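Local coordinates for alpha-catenin-like protein hmp-1 (Caenorhabditis elegans, PDB 5H5M) that binds beta-catenin and actin filaments as part of the cadherin-catenin complex of adherens junctions, and is required for cell migration and shape changes during body enclosure and elongation, at residues S53-R58 against D117-D121; S149-Q153 against A190-A194. All coordinates share one frame. Residues are numbered along the deposited sequence.

How the contacts relate
The chain is the all-helical M domain of an alpha-catenin, built of helical bundles. Contact 1 precedes contact 2 in sequence; their centres lie about 24 Å apart and their nearest atoms about 11 Å, so they do not touch. Contact 1, near the centre of the chain, ties the start of helix 56-80 to the end of helix 92-122 through charged and polar groups. Contact 2 is a largely apolar pairing of helices 142-166 and 173-202 farther out. Helix 142-166 connects them: it carries one segment of contact 2, and its V162 and L165 touch H118. Contact 1 is a polar node where several helices meet, probably at a junction between bundles; contact 2 is packing within one.

Contact 1 of 2, residues S53-R58 against D117-D121; sequences STRENR and DHISD
S53 is turn-like; T54 and R55 are extended and lead into a helix that begins at E56, with R55 at the N-cap position; D117-D121 is regular helix. The closest CA pair is T54 and H118, 7.5 Å apart. Two salt bridges dominate. R55, in an m-t-t conformation, meets D121 (chi1 m) at the edge of its guanidinium: NH1 donates to OD2 at 2.7 Å and NH2 to OD1 at 3.1 Å, with a weak NH2 to OD2 bond at 3.2 Å. One helical turn earlier, D117 (m) accepts on OD1 from NH1 of R58 (chi1 t) at 2.7 Å. Among neutral groups, S53 (p) places OG 2.7 Å from NE2 of H118 (m) in a hydrogen bond. T54 OG1, hydrogen-bonded to the I48 carbonyl, packs 3.5 Å from H118 CE1 at the ring edge. Such a charged network is consistent with the salt-bridged interfaces between M-domain bundles in mammalian alpha-catenin. Helix 237-260 covers one side, where R55 also forms a salt bridge with E250 and D117 hydrogen-bonds to H247; D121 forms a salt bridge with R286 of helix 276-300, and H118 packs on helix 142-166.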
ATOM      1  N   SER A  53     -10.196   0.352   7.113  1.00 43.35           N
ATOM      2  CA  SER A  53      -9.444  -0.314   6.064  1.00 42.30           C
ATOM      3  C   SER A  53      -8.061  -0.671   6.601  1.00 44.95           C
ATOM      4  O   SER A  53      -7.362  -1.518   6.044  1.00 35.47           O
ATOM      5  CB  SER A  53      -9.334   0.572   4.822  1.00 48.08           C
ATOM      6  OG  SER A  53      -8.756   1.826   5.140  1.00 54.19           O
ATOM      7  N   THR A  54      -7.677  -0.018   7.697  1.00 42.30           N
ATOM      8  CA  THR A  54      -6.374  -0.242   8.316  1.00 48.38           C
ATOM      9  C   THR A  54      -6.317  -1.618   8.978  1.00 38.00           C
ATOM     10  O   THR A  54      -7.281  -2.050   9.607  1.00 45.60           O
ATOM     11  CB  THR A  54      -6.053   0.857   9.360  1.00 52.26           C
ATOM     12  OG1 THR A  54      -6.056   2.141   8.725  1.00 44.45           O
ATOM     13  CG2 THR A  54      -4.690   0.625  10.002  1.00 42.16           C
ATOM     14  N   ARG A  55      -5.189  -2.305   8.824  1.00 30.27           N
ATOM     15  CA  ARG A  55      -5.013  -3.635   9.401  1.00 30.84           C
ATOM     16  C   ARG A  55      -4.846  -3.571  10.920  1.00 38.79           C
ATOM     17  O   ARG A  55      -4.294  -2.608  11.456  1.00 44.14           O
ATOM     18  CB  ARG A  55      -3.814  -4.341   8.761  1.00 36.14           C
ATOM     19  CG  ARG A  55      -4.104  -4.925   7.373  1.00 38.18           C
ATOM     20  CD  ARG A  55      -2.820  -5.320   6.653  1.00 26.88           C
ATOM     21  NE  ARG A  55      -3.063  -6.123   5.454  1.00 25.14           N
ATOM     22  CZ  ARG A  55      -3.420  -5.627   4.272  1.00 22.96           C
ATOM     23  NH1 ARG A  55      -3.593  -4.320   4.115  1.00 20.84           N
ATOM     24  NH2 ARG A  55      -3.609  -6.439   3.240  1.00 25.07           N
ATOM     25  N   GLU A  56      -5.323  -4.609  11.602  1.00 39.41           N
ATOM     26  CA  GLU A  56      -5.390  -4.622  13.061  1.00 38.11           C
ATOM     27  C   GLU A  56      -4.029  -4.535  13.747  1.00 41.29           C
ATOM     28  O   GLU A  56      -3.854  -3.768  14.692  1.00 47.96           O
ATOM     29  CB  GLU A  56      -6.120  -5.879  13.540  1.00 34.96           C
ATOM     30  CG  GLU A  56      -6.204  -6.014  15.055  1.00 45.48           C
ATOM     31  CD  GLU A  56      -7.027  -4.915  15.706  1.00 64.40           C
ATOM     32  OE1 GLU A  56      -7.837  -4.269  15.005  1.00 68.85           O
ATOM     33  OE2 GLU A  56      -6.862  -4.695  16.924  1.00 77.75           O
ATOM     34  N   ASN A  57      -3.071  -5.323  13.275  1.00 36.59           N
ATOM     35  CA  ASN A  57      -1.770  -5.397  13.922  1.00 37.85           C
ATOM     36  C   ASN A  57      -0.971  -4.101  13.771  1.00 39.14           C
ATOM     37  O   ASN A  57      -0.237  -3.712  14.678  1.00 40.03           O
ATOM     38  CB  ASN A  57      -0.984  -6.592  13.376  1.00 52.66           C
ATOM     39  CG  ASN A  57       0.478  -6.574  13.786  1.00 63.51           C
ATOM     40  OD1 ASN A  57       1.324  -6.015  13.087  1.00 71.65           O
ATOM     41  ND2 ASN A  57       0.779  -7.172  14.933  1.00 60.06           N
ATOM     42  N   ARG A  58      -1.132  -3.419  12.641  1.00 41.28           N
ATOM     43  CA  ARG A  58      -0.454  -2.143  12.438  1.00 40.37           C
ATOM     44  C   ARG A  58      -1.177  -1.040  13.209  1.00 38.32           C
ATOM     45  O   ARG A  58      -0.562  -0.079  13.669  1.00 37.32           O
ATOM     46  CB  ARG A  58      -0.369  -1.798  10.947  1.00 31.64           C
ATOM     47  CG  ARG A  58       0.641  -0.700  10.634  1.00 24.64           C
ATOM     48  CD  ARG A  58       1.216  -0.838   9.233  1.00 22.02           C
ATOM     49  NE  ARG A  58       2.452  -1.615   9.215  1.00 30.93           N
ATOM     50  CZ  ARG A  58       2.695  -2.623   8.384  1.00 38.60           C
ATOM     51  NH1 ARG A  58       1.788  -2.985   7.489  1.00 46.01           N
ATOM     52  NH2 ARG A  58       3.851  -3.267   8.445  1.00 66.83           N
ATOM     53  N   ASP A 117       0.280  -0.095   3.256  1.00 20.50           N
ATOM     54  CA  ASP A 117      -0.738  -1.147   3.336  1.00 20.65           C
ATOM     55  C   ASP A 117      -1.868  -0.898   2.344  1.00 20.36           C
ATOM     56  O   ASP A 117      -2.291  -1.801   1.621  1.00 26.40           O
ATOM     57  CB  ASP A 117      -1.338  -1.242   4.740  1.00 23.71           C
ATOM     58  CG  ASP A 117      -0.504  -2.072   5.685  1.00 26.65           C
ATOM     59  OD1 ASP A 117      -0.523  -1.767   6.893  1.00 25.89           O
ATOM     60  OD2 ASP A 117       0.161  -3.029   5.233  1.00 28.89           O
ATOM     61  N   HIS A 118      -2.354   0.339   2.335  1.00 17.13           N
ATOM     62  CA  HIS A 118      -3.447   0.740   1.466  1.00 18.97           C
ATOM     63  C   HIS A 118      -3.019   0.754   0.001  1.00 23.01           C
ATOM     64  O   HIS A 118      -3.748   0.278  -0.866  1.00 32.30           O
ATOM     65  CB  HIS A 118      -3.976   2.114   1.886  1.00 23.62           C
ATOM     66  CG  HIS A 118      -4.686   2.111   3.208  1.00 26.63           C
ATOM     67  ND1 HIS A 118      -4.016   2.017   4.409  1.00 26.60           N
ATOM     68  CD2 HIS A 118      -6.001   2.177   3.512  1.00 28.55           C
ATOM     69  CE1 HIS A 118      -4.893   2.028   5.399  1.00 19.54           C
ATOM     70  NE2 HIS A 118      -6.104   2.124   4.883  1.00 21.84           N
ATOM     71  N   ILE A 119      -1.832   1.293  -0.266  1.00 22.60           N
ATOM     72  CA  ILE A 119      -1.293   1.348  -1.623  1.00 20.38           C
ATOM     73  C   ILE A 119      -1.060  -0.054  -2.176  1.00 25.20           C
ATOM     74  O   ILE A 119      -1.331  -0.326  -3.351  1.00 21.89           O
ATOM     75  CB  ILE A 119       0.025   2.146  -1.671  1.00 19.34           C
ATOM     76  CG1 ILE A 119      -0.228   3.603  -1.272  1.00 20.38           C
ATOM     77  CG2 ILE A 119       0.654   2.080  -3.057  1.00 18.85           C
ATOM     78  CD1 ILE A 119       1.001   4.480  -1.330  1.00 22.06           C
ATOM     79  N   SER A 120      -0.571  -0.945  -1.317  1.00 22.20           N
ATOM     80  CA  SER A 120      -0.328  -2.331  -1.699  1.00 18.12           C
ATOM     81  C   SER A 120      -1.620  -3.009  -2.153  1.00 18.61           C
ATOM     82  O   SER A 120      -1.647  -3.659  -3.196  1.00 19.63           O
ATOM     83  CB  SER A 120       0.304  -3.105  -0.536  1.00 19.21           C
ATOM     84  OG  SER A 120       0.549  -4.459  -0.880  1.00 21.48           O
ATOM     85  N   ASP A 121      -2.688  -2.843  -1.376  1.00 26.05           N
ATOM     86  CA  ASP A 121      -3.982  -3.441  -1.703  1.00 27.44           C
ATOM     87  C   ASP A 121      -4.642  -2.801  -2.924  1.00 26.99           C
ATOM     88  O   ASP A 121      -5.092  -3.495  -3.834  1.00 33.17           O
ATOM     89  CB  ASP A 121      -4.945  -3.341  -0.511  1.00 19.52           C
ATOM     90  CG  ASP A 121      -4.514  -4.195   0.670  1.00 24.79           C
ATOM     91  OD1 ASP A 121      -3.736  -5.151   0.469  1.00 28.86           O
ATOM     92  OD2 ASP A 121      -4.961  -3.913   1.804  1.00 27.71           O
TER
HETATM   93  O   HOH W   1      -6.167  -1.330   2.784  1.00 38.79           O

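Contact 2 of 2, residues S149-Q153 against A190-A194; sequences SKMFQ and APQVA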
ATOM      1  N   SER A 149     -19.680  -2.807 -13.467  1.00 29.90           N
ATOM      2  CA  SER A 149     -19.787  -1.361 -13.290  1.00 29.06           C
ATOM      3  C   SER A 149     -19.670  -1.004 -11.815  1.00 29.22           C
ATOM      4  O   SER A 149     -18.914  -0.110 -11.438  1.00 28.39           O
ATOM      5  CB  SER A 149     -21.112  -0.837 -13.852  1.00 27.05           C
ATOM      6  OG  SER A 149     -21.294   0.531 -13.541  1.00 60.76           O
ATOM      7  N   LYS A 150     -20.425  -1.720 -10.989  1.00 28.83           N
ATOM      8  CA  LYS A 150     -20.410  -1.512  -9.548  1.00 29.19           C
ATOM      9  C   LYS A 150     -19.021  -1.764  -8.967  1.00 30.76           C
ATOM     10  O   LYS A 150     -18.520  -0.974  -8.168  1.00 35.69           O
ATOM     11  CB  LYS A 150     -21.442  -2.422  -8.879  1.00 32.48           C
ATOM     12  CG  LYS A 150     -21.446  -2.365  -7.363  1.00 36.46           C
ATOM     13  CD  LYS A 150     -22.494  -3.310  -6.793  1.00 51.91           C
ATOM     14  CE  LYS A 150     -22.452  -3.343  -5.276  1.00 58.22           C
ATOM     15  NZ  LYS A 150     -23.475  -4.273  -4.718  1.00 66.36           N
ATOM     16  N   MET A 151     -18.401  -2.866  -9.378  1.00 33.30           N
ATOM     17  CA  MET A 151     -17.071  -3.222  -8.897  1.00 34.43           C
ATOM     18  C   MET A 151     -16.026  -2.200  -9.330  1.00 28.30           C
ATOM     19  O   MET A 151     -15.168  -1.810  -8.537  1.00 27.99           O
ATOM     20  CB  MET A 151     -16.675  -4.618  -9.387  1.00 31.21           C
ATOM     21  CG  MET A 151     -17.602  -5.717  -8.902  1.00 42.15           C
ATOM     22  SD  MET A 151     -17.875  -5.648  -7.119  1.00 45.30           S
ATOM     23  CE  MET A 151     -16.212  -5.912  -6.509  1.00 41.48           C
ATOM     24  N   PHE A 152     -16.096  -1.775 -10.588  1.00 26.10           N
ATOM     25  CA  PHE A 152     -15.178  -0.762 -11.098  1.00 26.18           C
ATOM     26  C   PHE A 152     -15.281   0.540 -10.301  1.00 27.90           C
ATOM     27  O   PHE A 152     -14.266   1.157  -9.975  1.00 23.87           O
ATOM     28  CB  PHE A 152     -15.441  -0.480 -12.578  1.00 25.48           C
ATOM     29  CG  PHE A 152     -14.796   0.784 -13.070  1.00 23.03           C
ATOM     30  CD1 PHE A 152     -13.445   0.812 -13.379  1.00 22.63           C
ATOM     31  CD2 PHE A 152     -15.536   1.948 -13.214  1.00 21.76           C
ATOM     32  CE1 PHE A 152     -12.842   1.976 -13.829  1.00 23.71           C
ATOM     33  CE2 PHE A 152     -14.939   3.115 -13.656  1.00 23.53           C
ATOM     34  CZ  PHE A 152     -13.589   3.129 -13.966  1.00 19.15           C
ATOM     35  N   GLN A 153     -16.510   0.951  -9.996  1.00 23.36           N
ATOM     36  CA  GLN A 153     -16.738   2.190  -9.260  1.00 24.44           C
ATOM     37  C   GLN A 153     -16.168   2.097  -7.847  1.00 24.57           C
ATOM     38  O   GLN A 153     -15.544   3.040  -7.359  1.00 28.57           O
ATOM     39  CB  GLN A 153     -18.230   2.524  -9.207  1.00 22.95           C
ATOM     40  CG  GLN A 153     -18.558   3.778  -8.412  1.00 24.34           C
ATOM     41  CD  GLN A 153     -18.013   5.045  -9.055  1.00 25.48           C
ATOM     42  OE1 GLN A 153     -18.300   5.340 -10.216  1.00 25.20           O
ATOM     43  NE2 GLN A 153     -17.219   5.796  -8.302  1.00 23.07           N
ATOM     44  N   ALA A 190     -14.633   8.446 -13.179  1.00 20.85           N
ATOM     45  CA  ALA A 190     -15.106   7.093 -12.872  1.00 23.77           C
ATOM     46  C   ALA A 190     -16.594   6.828 -13.172  1.00 23.52           C
ATOM     47  O   ALA A 190     -16.915   5.829 -13.811  1.00 23.28           O
ATOM     48  CB  ALA A 190     -14.805   6.760 -11.406  1.00 17.06           C
ATOM     49  N   PRO A 191     -17.509   7.703 -12.711  1.00 24.93           N
ATOM     50  CA  PRO A 191     -18.912   7.377 -13.008  1.00 20.40           C
ATOM     51  C   PRO A 191     -19.242   7.537 -14.491  1.00 26.72           C
ATOM     52  O   PRO A 191     -20.197   6.932 -14.983  1.00 23.71           O
ATOM     53  CB  PRO A 191     -19.705   8.388 -12.167  1.00 21.12           C
ATOM     54  CG  PRO A 191     -18.714   9.011 -11.225  1.00 20.69           C
ATOM     55  CD  PRO A 191     -17.394   8.939 -11.916  1.00 22.48           C
ATOM     56  N   GLN A 192     -18.459   8.350 -15.190  1.00 29.05           N
ATOM     57  CA  GLN A 192     -18.663   8.562 -16.617  1.00 29.60           C
ATOM     58  C   GLN A 192     -18.157   7.364 -17.407  1.00 28.34           C
ATOM     59  O   GLN A 192     -18.768   6.965 -18.400  1.00 33.26           O
ATOM     60  CB  GLN A 192     -17.961   9.842 -17.076  1.00 30.00           C
ATOM     61  CG  GLN A 192     -18.397  11.081 -16.314  1.00 30.90           C
ATOM     62  CD  GLN A 192     -17.603  12.315 -16.700  1.00 40.52           C
ATOM     63  OE1 GLN A 192     -16.674  12.245 -17.504  1.00 50.90           O
ATOM     64  NE2 GLN A 192     -17.966  13.455 -16.124  1.00 36.37           N
ATOM     65  N   VAL A 193     -17.039   6.797 -16.961  1.00 32.32           N
ATOM     66  CA  VAL A 193     -16.502   5.578 -17.559  1.00 23.72           C
ATOM     67  C   VAL A 193     -17.513   4.446 -17.422  1.00 24.76           C
ATOM     68  O   VAL A 193     -17.766   3.708 -18.373  1.00 33.49           O
ATOM     69  CB  VAL A 193     -15.167   5.158 -16.909  1.00 29.75           C
ATOM     70  CG1 VAL A 193     -14.731   3.786 -17.415  1.00 21.98           C
ATOM     71  CG2 VAL A 193     -14.091   6.193 -17.180  1.00 25.69           C
ATOM     72  N   ALA A 194     -18.101   4.327 -16.235  1.00 35.06           N
ATOM     73  CA  ALA A 194     -19.124   3.317 -15.980  1.00 38.32           C
ATOM     74  C   ALA A 194     -20.306   3.468 -16.936  1.00 29.90           C
ATOM     75  O   ALA A 194     -20.728   2.500 -17.565  1.00 27.34           O
ATOM     76  CB  ALA A 194     -19.598   3.394 -14.536  1.00 33.93           C
TER
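Segments 149-153 and 190-194, both helical, run antiparallel at 162°, their short axes 9.7 Å apart at closest approach. S149 pairs with A194 (CA atoms 5.4 Å apart) and Q153 with A190 (6.3 Å); the second helix is kinked where P191, with no N-H, makes no hydrogen bond to the preceding turn. The small side chain of A194 permits the close approach, its CB lying 3.5 Å from S149 OG. F152 (chi1 t) reaches across between the turns of the partner: CZ meets V193 CG1 at 3.7 Å, while ring-edge CE2 lies 3.4 Å from A190 O and 4.3 Å from A190 CB. Q153 turns OE1 to the kink, 3.5 Å from P191 CA, while NE2 hydrogen-bonds to N157. No hydrogen bond crosses between the segments. F152 also meets W220 of helix 207-233 edge-to-face and packs on L130 and L133 of helix 128-137, so the pair joins the apolar core of a four-helix bundle, the building unit of the vinculin/alpha-catenin family.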